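PDB 4WJB: putative amidohydrolase/peptidase, which probably hydrolyses carbon-nitrogen bonds other than peptide bonds, as a zinc-dependent amidohydrolase of the peptidase M20 family. Local coordinates for residues 392-396 against 397-401. Residues are numbered along the deposited sequence; the frame is centred on the assembly and turned at random.
Sequences GLSHN and EAEAI
S394 and E399 meet through their side chains: the hydroxyl OG donates to carboxylate oxygen OE1 of E399 at 2.8 Å, coming from above the carboxylate plane, 36° out of it. E399 reaches there because its CG lies opposite the backbone N (chi1 160°) and the chain stays extended, passing the carbonyl of L393. The same OE1 takes a weak bond from the backbone N of H395 at 3.3 Å, and a water lies at bonding distance of it. Its twin, OE2, accepts from the backbone N of Y106 and of D107, so this buried carboxylate ties the 392-401 loop to the segment that carries a zinc ligand.

One backbone and one side-chain-to-backbone bond close the bend itself. N396 to E399 form a type I beta turn, in which E399 N donates to N396 O at 3.1 Å. An Asx turn is superposed on it: N396 OD1 accepts from A398 N at 2.8 Å, nearly straight (164°), the donor tilted slightly from the amide carbonyl plane. This hairpin-like bend joins strand 382-387 to helix 403-421 at the metal centre of the M20 catalytic domain. H395, just before the turn, is predicted to bind the second zinc; in this structure its side chain lies about 5 Å from the bound zinc ion, whose ligands are H96, D107 and H203. E397 turns its carboxylate outward from the bend, where OE1 bonds T37 OG1.

On the side of the bend away from the E399 carboxylate, methyl CD2 of L393 rests on CB of A398 at 3.7 Å. Nearer the open end of the bend, a water bridges L393 O (2.9 Å) and A400 N (2.8 Å), accepting from the latter.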
loop_
_atom_site.group_PDB
_atom_site.type_symbol
_atom_site.label_atom_id
_atom_site.label_comp_id
_atom_site.label_asym_id
_atom_site.label_seq_id
_atom_site.Cartn_x
_atom_site.Cartn_y
_atom_site.Cartn_z
ATOM N N GLY A 392 -24.335 8.137 11.342
ATOM C CA GLY A 392 -23.768 8.946 10.278
ATOM C C GLY A 392 -23.819 8.273 8.920
ATOM O O GLY A 392 -23.273 8.785 7.940
ATOM N N LEU A 393 -24.493 7.129 8.865
ATOM C CA LEU A 393 -24.536 6.310 7.664
ATOM C C LEU A 393 -25.308 6.970 6.525
ATOM O O LEU A 393 -26.400 7.521 6.713
ATOM C CB LEU A 393 -25.147 4.944 7.984
ATOM C CG LEU A 393 -25.086 3.888 6.881
ATOM C CD1 LEU A 393 -23.640 3.588 6.521
ATOM C CD2 LEU A 393 -25.815 2.625 7.309
ATOM N N SER A 394 -24.716 6.920 5.338
ATOM C CA SER A 394 -25.395 7.374 4.128
ATOM C C SER A 394 -24.818 6.657 2.911
ATOM O O SER A 394 -23.721 6.083 2.973
ATOM C CB SER A 394 -25.286 8.897 3.967
ATOM O OG SER A 394 -26.089 9.359 2.888
ATOM N N HIS A 395 -25.568 6.725 1.814
ATOM C CA HIS A 395 -25.294 5.990 0.576
ATOM C C HIS A 395 -25.059 4.549 0.935
ATOM O O HIS A 395 -24.104 3.919 0.490
ATOM C CB HIS A 395 -24.116 6.601 -0.222
ATOM C CG HIS A 395 -24.351 8.027 -0.600
ATOM N ND1 HIS A 395 -23.756 8.635 -1.678
ATOM C CD2 HIS A 395 -25.104 8.973 0.005
ATOM C CE1 HIS A 395 -24.158 9.901 -1.737
ATOM N NE2 HIS A 395 -24.969 10.121 -0.722
ATOM N N ASN A 396 -25.971 4.088 1.782
ATOM C CA ASN A 396 -26.090 2.729 2.246
ATOM C C ASN A 396 -27.577 2.517 2.496
ATOM O O ASN A 396 -28.274 3.449 2.902
ATOM C CB ASN A 396 -25.276 2.495 3.516
ATOM C CG ASN A 396 -25.371 1.081 4.001
ATOM O OD1 ASN A 396 -26.378 0.678 4.580
ATOM N ND2 ASN A 396 -24.318 0.312 3.775
ATOM N N GLU A 397 -28.066 1.312 2.235
ATOM C CA GLU A 397 -29.488 1.019 2.326
ATOM C C GLU A 397 -30.037 1.111 3.754
ATOM O O GLU A 397 -31.247 1.241 3.945
ATOM C CB GLU A 397 -29.748 -0.365 1.732
ATOM C CG GLU A 397 -29.567 -0.406 0.216
ATOM C CD GLU A 397 -29.013 -1.727 -0.282
ATOM O OE1 GLU A 397 -29.801 -2.561 -0.776
ATOM O OE2 GLU A 397 -27.785 -1.929 -0.183
ATOM N N ALA A 398 -29.149 1.055 4.746
ATOM C CA ALA A 398 -29.547 1.109 6.155
ATOM C C ALA A 398 -29.553 2.540 6.703
ATOM O O ALA A 398 -29.774 2.756 7.897
ATOM C CB ALA A 398 -28.628 0.229 6.996
ATOM N N GLU A 399 -29.297 3.505 5.825
ATOM C CA GLU A 399 -29.348 4.925 6.166
ATOM C C GLU A 399 -30.704 5.307 6.756
ATOM O O GLU A 399 -31.745 4.961 6.197
ATOM C CB GLU A 399 -29.054 5.758 4.922
ATOM C CG GLU A 399 -29.519 7.189 4.976
ATOM C CD GLU A 399 -29.549 7.819 3.597
ATOM O OE1 GLU A 399 -28.473 7.921 2.961
ATOM O OE2 GLU A 399 -30.651 8.190 3.144
ATOM N N ALA A 400 -30.697 6.015 7.883
ATOM C CA ALA A 400 -31.943 6.276 8.594
ATOM C C ALA A 400 -31.955 7.580 9.388
ATOM O O ALA A 400 -30.935 8.008 9.934
ATOM C CB ALA A 400 -32.251 5.107 9.528
ATOM N N ILE A 401 -33.130 8.202 9.436
ATOM C CA ILE A 401 -33.417 9.274 10.380
ATOM C C ILE A 401 -34.672 8.911 11.171
ATOM O O ILE A 401 -35.438 8.033 10.771
ATOM C CB ILE A 401 -33.619 10.630 9.676
ATOM C CG1 ILE A 401 -34.886 10.601 8.806
ATOM C CG2 ILE A 401 -32.375 11.005 8.866
ATOM C CD1 ILE A 401 -35.121 11.866 8.026
HETATM O O HOH W 1 -28.181 6.697 8.826
HETATM O O HOH W 2 -28.336 7.018 0.217
#